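Local atomic coordinates of leucine aminopeptidase 2 (Saccharomyces cerevisiae, PDB entry 2XQ0), a protein that cleaves amino-terminal residues preferentially from di- and tripeptides as a zinc-dependent aminopeptidase of the M1 family, with a low epoxide hydrolase activity in vitro. Residues 1-6 / 449-454; 220-225 / 255-260; 244-249 / 332-337; 587-592 / 623-628. All coordinates share one frame; numbering follows the deposited sequence.

How the contacts relate
Contact 1 opens first and closes after contacts 2 and 3, whose segments alternate; contact 4 follows. Contact 1 ties the amino terminus to helix 451-456 with 442 residues in between, so contacts 2 and 3 both form within the stretch it spans. Those two are close neighbours, their centres about 13 Å apart, and helix 243-253 joins them: Arg-222 of contact 2 salt-bridges Glu-244 of contact 3. Contact 1 lies far out, its centre about 32 Å from that of contact 3. Contact 4 belongs to the C-terminal helical region, centred about 31 Å from contact 3 across the chain's centre, and approaches the substrate site from there.

Contact 1: 1-6 / 449-454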
loop_
_atom_site.group_PDB
_atom_site.type_symbol
_atom_site.label_atom_id
_atom_site.label_comp_id
_atom_site.label_asym_id
_atom_site.label_seq_id
_atom_site.Cartn_x
_atom_site.Cartn_y
_atom_site.Cartn_z
ATOM N N MET A 1 -31.279 -7.709 6.977
ATOM C CA MET A 1 -32.068 -6.889 7.888
ATOM C C MET A 1 -31.724 -5.413 7.734
ATOM O O MET A 1 -32.193 -4.575 8.506
ATOM C CB MET A 1 -31.843 -7.334 9.333
ATOM C CG MET A 1 -32.545 -8.630 9.695
ATOM S SD MET A 1 -31.654 -9.595 10.927
ATOM C CE MET A 1 -30.197 -10.053 9.995
ATOM N N LEU A 2 -30.918 -5.104 6.721
ATOM C CA LEU A 2 -30.424 -3.745 6.500
ATOM C C LEU A 2 -31.438 -2.798 5.839
ATOM O O LEU A 2 -32.458 -3.239 5.304
ATOM C CB LEU A 2 -29.114 -3.785 5.704
ATOM C CG LEU A 2 -29.041 -4.692 4.479
ATOM C CD1 LEU A 2 -29.849 -4.120 3.331
ATOM C CD2 LEU A 2 -27.595 -4.860 4.069
ATOM N N PRO A 3 -31.155 -1.485 5.886
ATOM C CA PRO A 3 -32.034 -0.434 5.352
ATOM C C PRO A 3 -32.303 -0.509 3.840
ATOM O O PRO A 3 -31.573 -1.174 3.092
ATOM C CB PRO A 3 -31.278 0.855 5.684
ATOM C CG PRO A 3 -30.398 0.496 6.828
ATOM C CD PRO A 3 -29.994 -0.919 6.594
ATOM N N LEU A 4 -33.333 0.225 3.414
ATOM C CA LEU A 4 -33.872 0.190 2.048
ATOM C C LEU A 4 -32.930 0.635 0.915
ATOM O O LEU A 4 -32.740 -0.108 -0.044
ATOM C CB LEU A 4 -35.181 0.988 1.971
ATOM C CG LEU A 4 -36.401 0.451 2.729
ATOM C CD1 LEU A 4 -36.110 0.290 4.220
ATOM C CD2 LEU A 4 -37.611 1.357 2.519
ATOM N N SER A 5 -32.372 1.841 0.994
ATOM C CA SER A 5 -31.508 2.321 -0.090
ATOM C C SER A 5 -30.299 1.413 -0.333
ATOM O O SER A 5 -29.834 1.279 -1.465
ATOM C CB SER A 5 -31.027 3.747 0.155
ATOM O OG SER A 5 -29.862 3.988 -0.618
ATOM N N ILE A 6 -29.786 0.814 0.736
ATOM C CA ILE A 6 -28.787 -0.246 0.621
ATOM C C ILE A 6 -29.370 -1.445 -0.135
ATOM O O ILE A 6 -28.867 -1.833 -1.191
ATOM C CB ILE A 6 -28.320 -0.708 2.007
ATOM C CG1 ILE A 6 -27.581 0.432 2.720
ATOM C CG2 ILE A 6 -27.455 -1.961 1.892
ATOM C CD1 ILE A 6 -26.563 1.130 1.847
ATOM N N VAL A 449 -27.399 4.863 11.720
ATOM C CA VAL A 449 -26.231 5.179 10.898
ATOM C C VAL A 449 -26.693 5.663 9.526
ATOM O O VAL A 449 -27.454 4.974 8.852
ATOM C CB VAL A 449 -25.320 3.939 10.695
ATOM C CG1 VAL A 449 -24.226 4.234 9.665
ATOM C CG2 VAL A 449 -24.706 3.495 12.013
ATOM N N ASP A 450 -26.252 6.846 9.111
ATOM C CA ASP A 450 -26.605 7.336 7.780
ATOM C C ASP A 450 -25.781 6.582 6.724
ATOM O O ASP A 450 -24.783 7.100 6.209
ATOM C CB ASP A 450 -26.340 8.833 7.699
ATOM C CG ASP A 450 -26.820 9.452 6.392
ATOM O OD1 ASP A 450 -27.405 8.737 5.536
ATOM O OD2 ASP A 450 -26.603 10.674 6.233
ATOM N N TRP A 451 -26.206 5.364 6.403
ATOM C CA TRP A 451 -25.437 4.506 5.515
ATOM C C TRP A 451 -25.237 5.163 4.166
ATOM O O TRP A 451 -24.220 4.954 3.503
ATOM C CB TRP A 451 -26.104 3.137 5.376
ATOM C CG TRP A 451 -26.048 2.350 6.653
ATOM C CD1 TRP A 451 -27.088 2.075 7.489
ATOM C CD2 TRP A 451 -24.887 1.761 7.251
ATOM N NE1 TRP A 451 -26.650 1.342 8.567
ATOM C CE2 TRP A 451 -25.303 1.137 8.445
ATOM C CE3 TRP A 451 -23.534 1.704 6.897
ATOM C CZ2 TRP A 451 -24.420 0.456 9.279
ATOM C CZ3 TRP A 451 -22.663 1.030 7.725
ATOM C CH2 TRP A 451 -23.108 0.414 8.904
ATOM N N GLU A 452 -26.203 5.982 3.777
ATOM C CA GLU A 452 -26.180 6.634 2.474
ATOM C C GLU A 452 -25.051 7.641 2.365
ATOM O O GLU A 452 -24.384 7.729 1.337
ATOM C CB GLU A 452 -27.522 7.337 2.215
ATOM C CG GLU A 452 -28.454 6.575 1.294
ATOM C CD GLU A 452 -28.004 6.638 -0.147
ATOM O OE1 GLU A 452 -27.155 7.494 -0.462
ATOM O OE2 GLU A 452 -28.497 5.838 -0.966
ATOM N N THR A 453 -24.840 8.407 3.428
ATOM C CA THR A 453 -23.790 9.409 3.427
ATOM C C THR A 453 -22.423 8.739 3.509
ATOM O O THR A 453 -21.517 9.064 2.739
ATOM C CB THR A 453 -23.971 10.415 4.576
ATOM O OG1 THR A 453 -25.144 11.192 4.328
ATOM C CG2 THR A 453 -22.784 11.348 4.671
ATOM N N TRP A 454 -22.286 7.792 4.430
ATOM C CA TRP A 454 -21.016 7.109 4.622
ATOM C C TRP A 454 -20.575 6.346 3.375
ATOM O O TRP A 454 -19.441 6.477 2.933
ATOM C CB TRP A 454 -21.083 6.155 5.815
ATOM C CG TRP A 454 -20.928 6.836 7.143
ATOM C CD1 TRP A 454 -21.918 7.114 8.041
ATOM C CD2 TRP A 454 -19.710 7.326 7.723
ATOM N NE1 TRP A 454 -21.391 7.741 9.146
ATOM C CE2 TRP A 454 -20.037 7.877 8.978
ATOM C CE3 TRP A 454 -18.374 7.337 7.308
ATOM C CZ2 TRP A 454 -19.082 8.443 9.817
ATOM C CZ3 TRP A 454 -17.429 7.891 8.139
ATOM C CH2 TRP A 454 -17.786 8.443 9.379
#
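Ser-5 and Glu-452 mark the nearest approach of the two backbones, their CA atoms 7.3 Å apart. Each segment is a helix start: Pro-3 is the N-cap residue of helix 4-9 and Asp-450 that of helix 451-456, so two first turns face each other. Asp-450 OD1 accepts a weak capping bond from Thr-453 N at 3.3 Å. Across the gap, Ser-5 OG hydrogen-bonds to Glu-452 OE2; the modelled separation is very short and its exact value is doubtful. The serine hydroxyl swings anti to its own nitrogen (chi1 159°), which carries it out to the glutamate, whose chain bends at chi2. The same carboxylate oxygen also forms a salt bridge to Arg-9 NH2, one helical turn further on. Beneath this polar link the contact is apolar. Pro-3 CG comes obliquely to Trp-451 CD1 at 3.7 Å, and Ile-6 lays CG1 and CD1 against Trp-451 CB, the CG1 to CB distance being 4.1 Å. The indole is further fixed by Val-449 CG1, 3.4 Å above the centre of the Trp-451 ring, while NE1 donates to Leu-446 O. Leu-432 and Leu-400, from helices 428-438 and 388-403, also touch the Trp-451 side chain. This is local helix-start packing, far from the zinc site, by which the amino-terminal helix docks onto helix 451-456 and its helical neighbours.

Contact 2: 220-225 / 255-260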
loop_
_atom_site.group_PDB
_atom_site.type_symbol
_atom_site.label_atom_id
_atom_site.label_comp_id
_atom_site.label_asym_id
_atom_site.label_seq_id
_atom_site.Cartn_x
_atom_site.Cartn_y
_atom_site.Cartn_z
ATOM N N GLY A 220 12.645 -12.652 14.766
ATOM C CA GLY A 220 11.719 -13.145 15.770
ATOM C C GLY A 220 11.571 -14.646 15.629
ATOM O O GLY A 220 12.114 -15.222 14.694
ATOM N N PRO A 221 10.820 -15.282 16.543
ATOM C CA PRO A 221 10.620 -16.741 16.547
ATOM C C PRO A 221 9.926 -17.269 15.294
ATOM O O PRO A 221 10.063 -18.439 14.945
ATOM C CB PRO A 221 9.745 -16.977 17.790
ATOM C CG PRO A 221 9.086 -15.673 18.046
ATOM C CD PRO A 221 10.090 -14.620 17.633
ATOM N N ARG A 222 9.187 -16.422 14.594
ATOM C CA ARG A 222 8.595 -16.882 13.348
ATOM C C ARG A 222 8.779 -15.851 12.241
ATOM O O ARG A 222 7.979 -15.786 11.315
ATOM C CB ARG A 222 7.113 -17.235 13.529
ATOM C CG ARG A 222 6.312 -16.114 14.132
ATOM C CD ARG A 222 4.868 -16.512 14.428
ATOM N NE ARG A 222 4.342 -15.714 15.537
ATOM C CZ ARG A 222 3.080 -15.732 15.938
ATOM N NH1 ARG A 222 2.196 -16.507 15.324
ATOM N NH2 ARG A 222 2.705 -14.976 16.955
ATOM N N SER A 223 9.862 -15.085 12.326
ATOM C CA SER A 223 10.085 -13.980 11.401
ATOM C C SER A 223 11.531 -13.847 10.953
ATOM O O SER A 223 12.448 -13.908 11.748
ATOM C CB SER A 223 9.621 -12.668 12.027
ATOM O OG SER A 223 8.226 -12.691 12.262
ATOM N N THR A 224 11.719 -13.629 9.664
ATOM C CA THR A 224 13.051 -13.455 9.125
ATOM C C THR A 224 13.027 -12.230 8.248
ATOM O O THR A 224 12.043 -11.982 7.571
ATOM C CB THR A 224 13.416 -14.661 8.265
ATOM O OG1 THR A 224 13.269 -15.862 9.045
ATOM C CG2 THR A 224 14.831 -14.545 7.733
ATOM N N VAL A 225 14.097 -11.455 8.246
ATOM C CA VAL A 225 14.185 -10.367 7.277
ATOM C C VAL A 225 15.145 -10.720 6.133
ATOM O O VAL A 225 16.177 -11.362 6.359
ATOM C CB VAL A 225 14.577 -9.026 7.943
ATOM C CG1 VAL A 225 15.969 -9.116 8.591
ATOM C CG2 VAL A 225 14.539 -7.887 6.912
ATOM N N PHE A 255 -7.532 -13.080 16.086
ATOM C CA PHE A 255 -7.272 -14.454 16.506
ATOM C C PHE A 255 -5.958 -14.951 15.898
ATOM O O PHE A 255 -5.324 -14.237 15.145
ATOM C CB PHE A 255 -8.446 -15.382 16.160
ATOM C CG PHE A 255 -8.927 -15.268 14.746
ATOM C CD1 PHE A 255 -10.231 -14.852 14.468
ATOM C CD2 PHE A 255 -8.101 -15.611 13.686
ATOM C CE1 PHE A 255 -10.688 -14.761 13.157
ATOM C CE2 PHE A 255 -8.555 -15.515 12.367
ATOM C CZ PHE A 255 -9.849 -15.087 12.106
ATOM N N GLU A 256 -5.573 -16.181 16.220
ATOM C CA GLU A 256 -4.278 -16.713 15.811
ATOM C C GLU A 256 -3.956 -16.428 14.349
ATOM O O GLU A 256 -4.826 -16.491 13.475
ATOM C CB GLU A 256 -4.183 -18.219 16.077
ATOM C CG GLU A 256 -2.768 -18.765 15.965
ATOM C CD GLU A 256 -2.707 -20.285 15.819
ATOM O OE1 GLU A 256 -3.534 -20.857 15.070
ATOM O OE2 GLU A 256 -1.811 -20.904 16.441
ATOM N N TYR A 257 -2.694 -16.106 14.109
ATOM C CA TYR A 257 -2.192 -15.825 12.763
ATOM C C TYR A 257 -1.991 -17.192 12.133
ATOM O O TYR A 257 -1.295 -18.021 12.688
ATOM C CB TYR A 257 -0.862 -15.078 12.909
ATOM C CG TYR A 257 -0.038 -14.848 11.657
ATOM C CD1 TYR A 257 -0.303 -13.773 10.812
ATOM C CD2 TYR A 257 1.046 -15.672 11.355
ATOM C CE1 TYR A 257 0.478 -13.538 9.672
ATOM C CE2 TYR A 257 1.829 -15.451 10.221
ATOM C CZ TYR A 257 1.545 -14.380 9.391
ATOM O OH TYR A 257 2.331 -14.153 8.278
ATOM N N GLU A 258 -2.600 -17.452 10.986
ATOM C CA GLU A 258 -2.582 -18.822 10.473
ATOM C C GLU A 258 -1.669 -19.054 9.259
ATOM O O GLU A 258 -1.669 -20.140 8.688
ATOM C CB GLU A 258 -4.006 -19.287 10.161
ATOM C CG GLU A 258 -4.620 -18.598 8.962
ATOM C CD GLU A 258 -6.130 -18.781 8.896
ATOM O OE1 GLU A 258 -6.850 -17.980 9.535
ATOM O OE2 GLU A 258 -6.598 -19.720 8.209
ATOM N N TRP A 259 -0.877 -18.052 8.889
ATOM C CA TRP A 259 -0.014 -18.149 7.708
ATOM C C TRP A 259 1.372 -18.770 7.966
ATOM O O TRP A 259 2.173 -18.911 7.045
ATOM C CB TRP A 259 0.149 -16.767 7.064
ATOM C CG TRP A 259 -1.175 -16.131 6.693
ATOM C CD1 TRP A 259 -2.031 -15.470 7.534
ATOM C CD2 TRP A 259 -1.783 -16.093 5.392
ATOM N NE1 TRP A 259 -3.133 -15.035 6.838
ATOM C CE2 TRP A 259 -3.004 -15.400 5.522
ATOM C CE3 TRP A 259 -1.421 -16.591 4.136
ATOM C CZ2 TRP A 259 -3.858 -15.190 4.443
ATOM C CZ3 TRP A 259 -2.268 -16.365 3.052
ATOM C CH2 TRP A 259 -3.470 -15.683 3.212
ATOM N N GLY A 260 1.667 -19.111 9.216
ATOM C CA GLY A 260 2.952 -19.705 9.538
ATOM C C GLY A 260 4.006 -18.651 9.856
ATOM O O GLY A 260 4.085 -18.148 10.972
HETATM O O HOH W 1 2.745 -18.529 13.063
#
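Arg-222 leaves the type I turn 220-223, which joins strands 215-220 and 223-227 at one margin of the five-stranded mixed sheet, and reaches across to the loop 255-260. Its first torsion (chi1 54°) puts CG in the crowded position between backbone N and carbonyl carbon, and from there the chain runs extended. CB starts 4.1 Å from Gly-260 O, and CD is the atom that comes nearest that carbonyl, with 3.9 Å from CD to Gly-260 O. At the tip, NH1 passes Tyr-257 CB at 4.2 Å, the guanidinium standing almost perpendicular to the phenol ring, 88° between the planes, so there is no stack. NH1 instead donates to a water at 3.1 Å (NH1 to the water O), which lies at the guanidinium edge, in its plane. That water in turn donates to Gly-260 O, 2.5 Å from it, and so bridges the two segments where no direct hydrogen bond exists. The Tyr-257 hydroxyl, for its part, is bound to Thr-261 O. Chemically, NH2 pairs with two carboxylates of helix 243-253, those of Glu-244 and Glu-251, while NH1 reaches the loop through a water. The two glutamates probably balance much of the arginine's positive charge, and the link to the loop is a hydrogen-bond relay rather than an ion pair.

Contact 3: 244-249 / 332-337; sequences EKFIQT and RRIIGA
Ile-334 sets its CG2 methyl between Phe-246 and Thr-249, making the centre of a helix-helix contact inside the thermolysin-like catalytic domain of this M1 peptidase. Helix 243-253 crosses helix 321-339 steeply here: the axes of segments 244-249 and 332-337 come within 9.8 Å at an angle of 111° between their N-to-C directions. From Ile-334 CG2 it is 4.0 Å to Phe-246 CD1 and as much to Thr-249 CG2. The phenylalanine and isoleucine side chains meet at about a right angle, with CD1 doing the touching. The threonine methyl does triple duty, because CG2 also rests 3.8 Å from Ala-337 CB, one turn along the partner helix, and touches the carbonyl oxygen of Ile-334. No hydrogen bond joins the two segments, so the junction is built from van der Waals packing alone. Ile-338 extends the same face, touching Lys-245, Phe-246 and Thr-249. Helix 321-339 carries the zinc ligand Glu-324 near its start, and the Ile-334 side chain is about 8 Å from that of the zinc ligand His-301 but about 12 Å from the zinc ion itself. Thr-249 is turned with CG2 anti to its nitrogen, and the rotation (chi1 -61°) leaves its hydroxyl facing its own helix: OG1 donates to Lys-245 O at 2.8 Å, from above the carbonyl plane, on the opposite face to Thr-249 N.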
loop_
_atom_site.group_PDB
_atom_site.type_symbol
_atom_site.label_atom_id
_atom_site.label_comp_id
_atom_site.label_asym_id
_atom_site.label_seq_id
_atom_site.Cartn_x
_atom_site.Cartn_y
_atom_site.Cartn_z
ATOM N N GLU A 244 7.639 -9.485 16.759
ATOM C CA GLU A 244 6.842 -10.517 17.410
ATOM C C GLU A 244 5.782 -9.895 18.309
ATOM O O GLU A 244 4.668 -10.395 18.394
ATOM C CB GLU A 244 7.690 -11.542 18.151
ATOM C CG GLU A 244 6.872 -12.586 18.883
ATOM C CD GLU A 244 6.181 -13.584 17.960
ATOM O OE1 GLU A 244 6.447 -13.587 16.737
ATOM O OE2 GLU A 244 5.367 -14.384 18.474
ATOM N N LYS A 245 6.119 -8.783 18.946
ATOM C CA LYS A 245 5.155 -8.047 19.751
ATOM C C LYS A 245 3.949 -7.594 18.921
ATOM O O LYS A 245 2.813 -7.711 19.367
ATOM C CB LYS A 245 5.844 -6.857 20.425
ATOM C CG LYS A 245 4.929 -5.919 21.187
ATOM C CD LYS A 245 5.751 -4.931 22.006
ATOM C CE LYS A 245 6.756 -4.189 21.133
ATOM N NZ LYS A 245 7.914 -3.645 21.925
ATOM N N PHE A 246 4.190 -7.075 17.714
ATOM C CA PHE A 246 3.097 -6.725 16.815
ATOM C C PHE A 246 2.237 -7.940 16.486
ATOM O O PHE A 246 0.993 -7.876 16.502
ATOM C CB PHE A 246 3.621 -6.146 15.502
ATOM C CG PHE A 246 4.087 -4.730 15.602
ATOM C CD1 PHE A 246 3.793 -3.960 16.701
ATOM C CD2 PHE A 246 4.839 -4.167 14.575
ATOM C CE1 PHE A 246 4.239 -2.640 16.784
ATOM C CE2 PHE A 246 5.286 -2.853 14.653
ATOM C CZ PHE A 246 4.982 -2.091 15.761
ATOM N N ILE A 247 2.878 -9.056 16.157
ATOM C CA ILE A 247 2.079 -10.209 15.775
ATOM C C ILE A 247 1.170 -10.618 16.921
ATOM O O ILE A 247 -0.033 -10.776 16.730
ATOM C CB ILE A 247 2.908 -11.410 15.293
ATOM C CG1 ILE A 247 3.771 -11.021 14.099
ATOM C CG2 ILE A 247 1.956 -12.540 14.846
ATOM C CD1 ILE A 247 4.666 -12.141 13.617
ATOM N N GLN A 248 1.741 -10.767 18.113
ATOM C CA GLN A 248 0.995 -11.224 19.297
ATOM C C GLN A 248 -0.096 -10.232 19.693
ATOM O O GLN A 248 -1.165 -10.619 20.157
ATOM C CB GLN A 248 1.937 -11.491 20.479
ATOM C CG GLN A 248 2.779 -12.770 20.336
ATOM C CD GLN A 248 3.813 -12.908 21.449
ATOM O OE1 GLN A 248 3.654 -12.328 22.526
ATOM N NE2 GLN A 248 4.887 -13.660 21.188
ATOM N N THR A 249 0.163 -8.949 19.479
ATOM C CA THR A 249 -0.867 -7.935 19.699
ATOM C C THR A 249 -2.070 -8.087 18.743
ATOM O O THR A 249 -3.232 -8.047 19.168
ATOM C CB THR A 249 -0.293 -6.518 19.593
ATOM O OG1 THR A 249 0.722 -6.341 20.600
ATOM C CG2 THR A 249 -1.405 -5.503 19.816
ATOM N N ARG A 332 -4.307 0.701 13.666
ATOM C CA ARG A 332 -4.456 1.649 14.756
ATOM C C ARG A 332 -4.891 0.989 16.072
ATOM O O ARG A 332 -4.510 1.454 17.130
ATOM C CB ARG A 332 -5.313 2.841 14.357
ATOM C CG ARG A 332 -4.605 3.695 13.300
ATOM C CD ARG A 332 -5.408 4.870 12.843
ATOM N NE ARG A 332 -4.648 5.586 11.827
ATOM C CZ ARG A 332 -5.182 6.292 10.838
ATOM N NH1 ARG A 332 -6.504 6.389 10.714
ATOM N NH2 ARG A 332 -4.391 6.881 9.962
ATOM N N ARG A 333 -5.634 -0.110 16.013
ATOM C CA ARG A 333 -5.880 -0.898 17.236
ATOM C C ARG A 333 -4.561 -1.507 17.792
ATOM O O ARG A 333 -4.331 -1.547 19.008
ATOM C CB ARG A 333 -6.918 -1.996 16.968
ATOM C CG ARG A 333 -8.353 -1.486 16.757
ATOM C CD ARG A 333 -8.966 -0.880 18.042
ATOM N NE ARG A 333 -8.889 -1.833 19.151
ATOM C CZ ARG A 333 -9.768 -2.811 19.349
ATOM N NH1 ARG A 333 -10.809 -2.966 18.536
ATOM N NH2 ARG A 333 -9.604 -3.639 20.362
ATOM N N ILE A 334 -3.687 -1.976 16.905
ATOM C CA ILE A 334 -2.413 -2.558 17.340
ATOM C C ILE A 334 -1.568 -1.514 18.061
ATOM O O ILE A 334 -1.130 -1.728 19.195
ATOM C CB ILE A 334 -1.635 -3.184 16.168
ATOM C CG1 ILE A 334 -2.361 -4.445 15.680
ATOM C CG2 ILE A 334 -0.212 -3.525 16.563
ATOM C CD1 ILE A 334 -1.964 -4.868 14.260
ATOM N N ILE A 335 -1.372 -0.361 17.431
ATOM C CA ILE A 335 -0.539 0.654 18.038
ATOM C C ILE A 335 -1.207 1.224 19.286
ATOM O O ILE A 335 -0.537 1.640 20.225
ATOM C CB ILE A 335 -0.146 1.802 17.042
ATOM C CG1 ILE A 335 -1.261 2.827 16.898
ATOM C CG2 ILE A 335 0.317 1.237 15.694
ATOM C CD1 ILE A 335 -0.980 3.906 15.844
ATOM N N GLY A 336 -2.531 1.235 19.305
ATOM C CA GLY A 336 -3.234 1.711 20.483
ATOM C C GLY A 336 -3.049 0.751 21.642
ATOM O O GLY A 336 -2.906 1.167 22.790
ATOM N N ALA A 337 -3.036 -0.541 21.345
ATOM C CA ALA A 337 -2.910 -1.539 22.397
ATOM C C ALA A 337 -1.504 -1.505 22.983
ATOM O O ALA A 337 -1.308 -1.805 24.154
ATOM C CB ALA A 337 -3.216 -2.904 21.863
#

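Contact 4: 587-592 / 623-628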
loop_
_atom_site.group_PDB
_atom_site.type_symbol
_atom_site.label_atom_id
_atom_site.label_comp_id
_atom_site.label_asym_id
_atom_site.label_seq_id
_atom_site.Cartn_x
_atom_site.Cartn_y
_atom_site.Cartn_z
ATOM N N GLY A 587 13.328 6.278 -3.861
ATOM C CA GLY A 587 12.408 5.952 -4.941
ATOM C C GLY A 587 10.954 5.852 -4.496
ATOM O O GLY A 587 10.044 5.732 -5.317
ATOM N N ARG A 588 10.728 5.896 -3.187
ATOM C CA ARG A 588 9.370 5.824 -2.652
ATOM C C ARG A 588 8.516 6.981 -3.173
ATOM O O ARG A 588 8.852 8.141 -2.963
ATOM C CB ARG A 588 9.399 5.841 -1.121
ATOM C CG ARG A 588 8.040 5.601 -0.481
ATOM C CD ARG A 588 8.169 5.378 1.017
ATOM N NE ARG A 588 6.866 5.182 1.642
ATOM C CZ ARG A 588 6.663 5.131 2.952
ATOM N NH1 ARG A 588 7.682 5.246 3.790
ATOM N NH2 ARG A 588 5.438 4.958 3.423
ATOM N N MET A 589 7.409 6.663 -3.846
ATOM C CA MET A 589 6.600 7.695 -4.498
ATOM C C MET A 589 6.237 8.832 -3.560
ATOM O O MET A 589 6.335 10.008 -3.923
ATOM C CB MET A 589 5.337 7.101 -5.131
ATOM C CG MET A 589 5.569 6.537 -6.523
ATOM S SD MET A 589 4.078 5.933 -7.341
ATOM C CE MET A 589 3.643 4.528 -6.316
ATOM N N LYS A 590 5.838 8.480 -2.344
ATOM C CA LYS A 590 5.395 9.490 -1.378
ATOM C C LYS A 590 6.408 10.626 -1.186
ATOM O O LYS A 590 6.019 11.744 -0.844
ATOM C CB LYS A 590 5.034 8.838 -0.035
ATOM C CG LYS A 590 6.065 9.033 1.069
ATOM C CD LYS A 590 5.675 8.323 2.376
ATOM C CE LYS A 590 4.582 9.054 3.139
ATOM N NZ LYS A 590 4.478 8.564 4.547
ATOM N N PHE A 591 7.698 10.353 -1.399
ATOM C CA PHE A 591 8.731 11.392 -1.277
ATOM C C PHE A 591 9.144 11.963 -2.625
ATOM O O PHE A 591 9.294 13.181 -2.779
ATOM C CB PHE A 591 9.979 10.871 -0.557
ATOM C CG PHE A 591 9.694 10.248 0.782
ATOM C CD1 PHE A 591 8.967 10.934 1.736
ATOM C CD2 PHE A 591 10.168 8.976 1.081
ATOM C CE1 PHE A 591 8.704 10.358 2.964
ATOM C CE2 PHE A 591 9.908 8.397 2.312
ATOM C CZ PHE A 591 9.179 9.085 3.247
ATOM N N VAL A 592 9.322 11.067 -3.594
ATOM C CA VAL A 592 9.765 11.415 -4.941
ATOM C C VAL A 592 8.820 12.369 -5.682
ATOM O O VAL A 592 9.259 13.413 -6.174
ATOM C CB VAL A 592 10.003 10.142 -5.780
ATOM C CG1 VAL A 592 10.234 10.479 -7.252
ATOM C CG2 VAL A 592 11.176 9.352 -5.213
ATOM N N LYS A 623 8.400 6.720 -12.291
ATOM C CA LYS A 623 8.920 7.490 -13.424
ATOM C C LYS A 623 7.772 8.085 -14.243
ATOM O O LYS A 623 7.839 9.242 -14.681
ATOM C CB LYS A 623 9.836 6.643 -14.323
ATOM C CG LYS A 623 10.532 7.442 -15.429
ATOM C CD LYS A 623 11.392 6.547 -16.329
ATOM C CE LYS A 623 11.870 7.301 -17.574
ATOM N NZ LYS A 623 12.408 6.392 -18.645
ATOM N N ALA A 624 6.721 7.290 -14.436
ATOM C CA ALA A 624 5.557 7.708 -15.211
ATOM C C ALA A 624 4.923 8.950 -14.603
ATOM O O ALA A 624 4.677 9.952 -15.279
ATOM C CB ALA A 624 4.539 6.582 -15.278
ATOM N N LEU A 625 4.660 8.885 -13.309
ATOM C CA LEU A 625 3.936 9.954 -12.656
ATOM C C LEU A 625 4.778 11.208 -12.476
ATOM O O LEU A 625 4.262 12.320 -12.553
ATOM C CB LEU A 625 3.346 9.451 -11.349
ATOM C CG LEU A 625 2.237 8.470 -11.725
ATOM C CD1 LEU A 625 1.843 7.547 -10.582
ATOM C CD2 LEU A 625 1.041 9.256 -12.259
ATOM N N VAL A 626 6.078 11.037 -12.264
ATOM C CA VAL A 626 6.962 12.189 -12.114
ATOM C C VAL A 626 7.165 12.881 -13.456
ATOM O O VAL A 626 7.264 14.111 -13.527
ATOM C CB VAL A 626 8.327 11.806 -11.498
ATOM C CG1 VAL A 626 9.192 13.054 -11.303
ATOM C CG2 VAL A 626 8.127 11.095 -10.169
ATOM N N LYS A 627 7.218 12.079 -14.517
ATOM C CA LYS A 627 7.303 12.589 -15.882
ATOM C C LYS A 627 6.227 13.645 -16.148
ATOM O O LYS A 627 6.528 14.735 -16.629
ATOM C CB LYS A 627 7.197 11.440 -16.896
ATOM C CG LYS A 627 6.807 11.885 -18.303
ATOM C CD LYS A 627 6.621 10.706 -19.262
ATOM C CE LYS A 627 7.947 10.230 -19.845
ATOM N NZ LYS A 627 7.755 9.270 -20.977
ATOM N N GLN A 628 4.977 13.330 -15.815
ATOM C CA GLN A 628 3.866 14.233 -16.105
ATOM C C GLN A 628 3.697 15.317 -15.047
ATOM O O GLN A 628 3.146 16.376 -15.326
ATOM C CB GLN A 628 2.565 13.454 -16.270
ATOM C CG GLN A 628 1.944 13.014 -14.966
ATOM C CD GLN A 628 0.981 11.873 -15.169
ATOM O OE1 GLN A 628 1.004 11.209 -16.207
ATOM N NE2 GLN A 628 0.129 11.633 -14.180
#
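Val-592 and Val-626 give the largest share of the buried surface, and they meet methyl to methyl: Val-592 CG1 is 3.7 Å from Val-626 CG2. Both side chains leave their helices toward each other and cross at about a right angle. Different branches are used, however: the Val-592 methyl is the one anti to the backbone N (chi1 170°), whereas at Val-626 it is the methyl anti to the carbonyl carbon. This is also where the backbones come nearest, with 7.7 Å between the CA atoms of Val-592 and Val-626. Met-589, one turn earlier, makes the third part of the contact, its SD 4.3 Å from Leu-625 CD1, a looser apolar touch at the side of the valine pair. No hydrogen bond passes between the segments. The start of helix 589-600 is held by its own backbone, Arg-588 O accepting from both Phe-591 N and Val-592 N. Around the pair, Cys-622 packs on Met-589 and Val-592, and Phe-611 of helix 604-614 touches Val-626. Met-589 also leads inward: its backbone bonds to Pro-272 and its side chain touches Tyr-273, both substrate-binding residues, and the Met-589 side chain lies about 7 Å from the bound bestatin. Apolar packing of neighbouring helices is how the all-helical C-terminal domain of the leukotriene A4 hydrolase family is built, and here it abuts the substrate pocket.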